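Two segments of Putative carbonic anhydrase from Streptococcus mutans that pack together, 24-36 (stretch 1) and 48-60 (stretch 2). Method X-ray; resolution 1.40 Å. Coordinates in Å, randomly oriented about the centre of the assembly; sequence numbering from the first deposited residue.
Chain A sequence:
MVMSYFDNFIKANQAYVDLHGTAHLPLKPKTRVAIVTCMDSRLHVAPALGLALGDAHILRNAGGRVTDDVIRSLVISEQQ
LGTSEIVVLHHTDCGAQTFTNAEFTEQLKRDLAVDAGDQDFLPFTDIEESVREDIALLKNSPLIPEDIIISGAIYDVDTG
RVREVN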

# COMPACT_ATOMS: atom_id res chain seq x y z
N HIS A 24 -16.18 16.34 -0.88
CA HIS A 24 -14.74 16.52 -1.06
C HIS A 24 -14.05 16.62 0.28
O HIS A 24 -14.47 17.33 1.23
CB HIS A 24 -14.45 17.84 -1.78
CG HIS A 24 -12.99 18.06 -2.07
ND1 HIS A 24 -12.28 17.30 -2.97
CD2 HIS A 24 -12.11 18.93 -1.51
CE1 HIS A 24 -11.01 17.71 -2.96
NE2 HIS A 24 -10.89 18.67 -2.07
N LEU A 25 -12.94 15.88 0.44
CA LEU A 25 -12.09 15.98 1.59
C LEU A 25 -10.71 16.48 1.17
O LEU A 25 -10.36 16.33 -0.01
CB LEU A 25 -11.92 14.55 2.14
CG LEU A 25 -13.18 13.98 2.84
CD1 LEU A 25 -12.98 12.47 3.05
CD2 LEU A 25 -13.51 14.63 4.15
N PRO A 26 -9.94 17.04 2.09
CA PRO A 26 -8.63 17.61 1.67
C PRO A 26 -7.58 16.54 1.35
O PRO A 26 -7.60 15.42 1.92
CB PRO A 26 -8.18 18.38 2.94
CG PRO A 26 -8.89 17.72 4.08
CD PRO A 26 -10.27 17.27 3.50
N LEU A 27 -6.66 16.87 0.49
CA LEU A 27 -5.59 15.98 0.14
C LEU A 27 -4.69 15.69 1.35
O LEU A 27 -4.18 14.57 1.51
CB LEU A 27 -4.79 16.67 -0.94
CG LEU A 27 -3.92 15.83 -1.82
CD1 LEU A 27 -4.08 14.32 -2.05
CD2 LEU A 27 -3.43 16.56 -3.14
N LYS A 28 -4.46 16.64 2.24
CA LYS A 28 -3.64 16.42 3.43
C LYS A 28 -4.39 15.59 4.46
O LYS A 28 -5.48 15.96 4.92
CB LYS A 28 -3.24 17.79 4.06
CG LYS A 28 -2.22 18.59 3.25
CD LYS A 28 -1.76 19.80 4.11
CE LYS A 28 -0.48 20.41 3.58
NZ LYS A 28 -0.72 21.01 2.24
N PRO A 29 -3.88 14.41 4.86
CA PRO A 29 -4.63 13.60 5.81
C PRO A 29 -4.88 14.30 7.12
O PRO A 29 -3.97 14.91 7.67
CB PRO A 29 -3.70 12.36 6.00
CG PRO A 29 -2.95 12.25 4.67
CD PRO A 29 -2.68 13.73 4.36
N LYS A 30 -6.06 14.14 7.69
CA LYS A 30 -6.43 14.88 8.91
C LYS A 30 -5.55 14.57 10.10
O LYS A 30 -5.22 15.48 10.93
CB LYS A 30 -7.87 14.49 9.27
CG LYS A 30 -8.43 15.31 10.38
CD LYS A 30 -9.93 15.07 10.49
CE LYS A 30 -10.45 15.70 11.73
NZ LYS A 30 -11.80 15.13 11.84
N THR A 31 -5.17 13.32 10.24
CA THR A 31 -4.40 12.94 11.43
C THR A 31 -2.93 13.19 11.32
O THR A 31 -2.18 12.98 12.30
CB THR A 31 -4.57 11.44 11.84
OG1 THR A 31 -3.94 10.66 10.82
CG2 THR A 31 -6.07 11.05 11.95
N ARG A 32 -2.45 13.54 10.12
CA ARG A 32 -0.99 13.72 9.88
C ARG A 32 -0.21 12.46 10.09
O ARG A 32 1.00 12.47 10.30
CB ARG A 32 -0.37 14.89 10.64
CG ARG A 32 -1.14 16.23 10.35
CD ARG A 32 -0.28 17.32 10.86
NE ARG A 32 -0.80 18.67 10.96
CZ ARG A 32 -1.71 19.10 11.81
NH1 ARG A 32 -2.41 18.23 12.57
NH2 ARG A 32 -1.91 20.44 11.80
N VAL A 33 -0.85 11.29 9.89
CA VAL A 33 -0.18 10.00 10.03
C VAL A 33 -0.09 9.30 8.69
O VAL A 33 -1.05 9.35 7.88
CB VAL A 33 -0.94 9.08 11.03
CG1 VAL A 33 -0.22 7.71 11.12
CG2 VAL A 33 -1.07 9.71 12.38
N ALA A 34 1.03 8.64 8.45
CA ALA A 34 1.21 7.65 7.39
C ALA A 34 1.46 6.31 8.02
O ALA A 34 2.35 6.19 8.94
CB ALA A 34 2.35 8.05 6.47
N ILE A 35 0.72 5.29 7.57
CA ILE A 35 0.90 3.90 8.05
C ILE A 35 1.62 3.11 7.02
O ILE A 35 1.29 3.23 5.82
CB ILE A 35 -0.50 3.32 8.27
CG1 ILE A 35 -1.23 4.12 9.40
CG2 ILE A 35 -0.44 1.81 8.67
CD1 ILE A 35 -2.73 4.16 9.14
N VAL A 36 2.64 2.36 7.39
CA VAL A 36 3.37 1.42 6.47
C VAL A 36 3.04 0.02 6.91
O VAL A 36 3.35 -0.34 8.08
CB VAL A 36 4.89 1.69 6.56
CG1 VAL A 36 5.71 0.69 5.74
CG2 VAL A 36 5.22 3.15 6.18
N ALA A 48 -9.50 -1.51 11.47
CA ALA A 48 -8.57 -1.93 12.51
C ALA A 48 -8.01 -0.81 13.38
O ALA A 48 -7.77 -0.99 14.55
CB ALA A 48 -7.39 -2.69 11.86
N LEU A 49 -7.87 0.37 12.76
CA LEU A 49 -7.34 1.53 13.45
C LEU A 49 -8.35 2.59 13.74
O LEU A 49 -7.96 3.66 14.28
CB LEU A 49 -6.10 2.09 12.68
CG LEU A 49 -4.97 1.10 12.38
CD1 LEU A 49 -3.90 1.84 11.54
CD2 LEU A 49 -4.35 0.48 13.60
N GLY A 50 -9.58 2.37 13.37
CA GLY A 50 -10.63 3.39 13.59
C GLY A 50 -10.56 4.57 12.66
O GLY A 50 -10.95 5.70 13.07
N LEU A 51 -10.04 4.45 11.46
CA LEU A 51 -9.89 5.60 10.52
C LEU A 51 -11.18 5.96 9.90
O LEU A 51 -11.86 5.15 9.26
CB LEU A 51 -8.91 5.26 9.39
CG LEU A 51 -7.53 4.71 9.86
CD1 LEU A 51 -6.74 4.43 8.57
CD2 LEU A 51 -6.86 5.73 10.76
N ALA A 52 -11.52 7.23 9.98
CA ALA A 52 -12.54 7.83 9.09
C ALA A 52 -11.94 8.11 7.72
O ALA A 52 -10.70 8.24 7.55
CB ALA A 52 -13.03 9.17 9.69
N LEU A 53 -12.76 8.18 6.68
CA LEU A 53 -12.28 8.56 5.42
C LEU A 53 -11.52 9.88 5.48
O LEU A 53 -11.99 10.84 6.12
CB LEU A 53 -13.48 8.62 4.43
CG LEU A 53 -13.12 8.55 2.94
CD1 LEU A 53 -12.53 7.15 2.61
CD2 LEU A 53 -14.35 8.83 2.06
N GLY A 54 -10.33 9.97 4.88
CA GLY A 54 -9.47 11.13 4.92
C GLY A 54 -8.51 11.21 6.09
O GLY A 54 -7.78 12.20 6.19
N ASP A 55 -8.53 10.23 6.99
CA ASP A 55 -7.69 10.35 8.19
C ASP A 55 -6.22 10.15 8.02
O ASP A 55 -5.43 10.94 8.59
CB ASP A 55 -8.16 9.40 9.31
CG ASP A 55 -9.30 9.93 10.15
OD1 ASP A 55 -9.70 11.10 9.96
OD2 ASP A 55 -9.75 9.17 11.03
N ALA A 56 -5.78 9.13 7.29
CA ALA A 56 -4.34 8.78 7.29
C ALA A 56 -3.93 8.21 5.95
O ALA A 56 -4.72 7.49 5.27
CB ALA A 56 -4.10 7.72 8.35
N HIS A 57 -2.69 8.46 5.54
CA HIS A 57 -2.13 7.75 4.41
C HIS A 57 -1.84 6.29 4.77
O HIS A 57 -1.45 5.99 5.92
CB HIS A 57 -0.78 8.41 3.95
CG HIS A 57 -1.02 9.62 3.12
ND1 HIS A 57 -0.21 10.74 3.15
CD2 HIS A 57 -2.01 9.88 2.24
CE1 HIS A 57 -0.64 11.61 2.25
NE2 HIS A 57 -1.78 11.14 1.72
N ILE A 58 -2.08 5.44 3.79
CA ILE A 58 -1.91 3.96 4.02
C ILE A 58 -1.03 3.45 2.91
O ILE A 58 -1.41 3.49 1.74
CB ILE A 58 -3.25 3.21 4.04
CG1 ILE A 58 -4.17 3.85 5.12
CG2 ILE A 58 -3.02 1.74 4.33
CD1 ILE A 58 -5.65 3.37 4.98
N LEU A 59 0.21 3.09 3.27
CA LEU A 59 1.22 2.52 2.36
C LEU A 59 1.26 1.04 2.60
O LEU A 59 1.30 0.60 3.76
CB LEU A 59 2.62 3.11 2.57
CG LEU A 59 2.80 4.58 2.21
CD1 LEU A 59 2.10 5.54 3.18
CD2 LEU A 59 4.27 4.92 2.30
N ARG A 60 1.26 0.24 1.53
CA ARG A 60 1.22 -1.24 1.74
C ARG A 60 2.05 -1.89 0.68
O ARG A 60 2.00 -1.59 -0.52
CB ARG A 60 -0.21 -1.78 1.59
CG ARG A 60 -1.22 -1.06 2.53
CD ARG A 60 -2.64 -1.63 2.49
NE ARG A 60 -2.63 -2.97 3.17
CZ ARG A 60 -3.70 -3.65 3.52
NH1 ARG A 60 -4.92 -3.14 3.36
NH2 ARG A 60 -3.56 -4.82 4.08
O HOH W 1 -8.66 14.11 4.15
O HOH W 2 -4.76 11.99 1.19
O HOH W 3 -11.09 11.95 12.15

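Stretch 1 enters as a loop, turns at Pro-29 to Arg-32, and then runs as a strand parallel to the strand of stretch 2. Together the two stretches bury 802 Å² of surface.

His-24 makes no contact with stretch 2. Leu-25 makes the first one. Its side chain points toward stretch 2, and its CD1 lies 3.9 Å from CG of Leu-53, an apolar contact at a partly exposed edge. The same methyl lies over Gly-54. A CB on Gly-54 would sit about 3.2 Å from Leu-25 CD1, which is tight. The backbone angles of Gly-54, in the type II turn from Ala-52 to Asp-55, also call for glycine.

Pro-26 and Leu-27 reach stretch 2 mainly through water. Water 1 donates to Pro-26 O at 2.8 Å and to Gly-54 O at 2.9 Å. Water 2 donates to Leu-27 O at 2.7 Å and is also hydrogen-bonded to His-57 NE2 at 3.1 Å. Lys-28 is exposed, and its CA-to-CB bond points away from stretch 2.

Pro-29 is buried. Its ring meets the face of His-57 with one edge: Pro-29 CG is 3.3 Å from the centroid of the His-57 ring and 6° off the ring normal, a CH-pi contact. The compact proline ring suits this place, since it covers an aromatic face and also starts a type I turn. Arg-32 N closes that turn on Pro-29 O at 3.2 Å.

The turn presents two successive amides to stretch 2. Lys-30 N donates to Gly-54 O at 3.0 Å, and Thr-31 N donates to Asp-55 O at 2.9 Å. Thr-31 OG1 donates to the same Asp-55 O at 2.7 Å, so this carbonyl is held twice by one residue. The p rotamer of Thr-31 places its hydroxyl there and leaves CG2 3.7 Å from Asp-55 CB. The long Lys-30 side chain leads away, but water 3 links its NZ (3.3 Å) to Asp-55 OD1 (2.7 Å). The other carboxylate oxygen, Asp-55 OD2, accepts from Ala-52 N at 2.8 Å and so braces the turn of stretch 2. The CA-to-CB bond of Arg-32 points away from stretch 2, and its exposed side chain takes no part in the contact.

From here the strands pair through their backbones. His-57 N donates to Val-33 O at 3.0 Å. Ile-35 N donates to His-57 O at 2.8 Å, and Ile-35 O accepts from Leu-59 N at 2.8 Å. Ile-35 thus bonds to the residues flanking its partner Ile-58, the usual parallel pattern.

Side chains alternate between the two faces of the sheet. Ala-34 and Val-36 share a face with His-57 and Leu-59. Ala-34 CB lies 4.1 Å from Leu-59 CD1, and Val-36 CG2 lies 4.4 Å from Leu-59 CD2. On the other face, Ile-35 has the largest covered area, 115 Å². Its CD1 reaches Leu-49 CD1 at 3.5 Å, Ala-56 CB at 3.9 Å and Leu-51 CD1 at 4.1 Å. A branched apolar side chain suits this buried site.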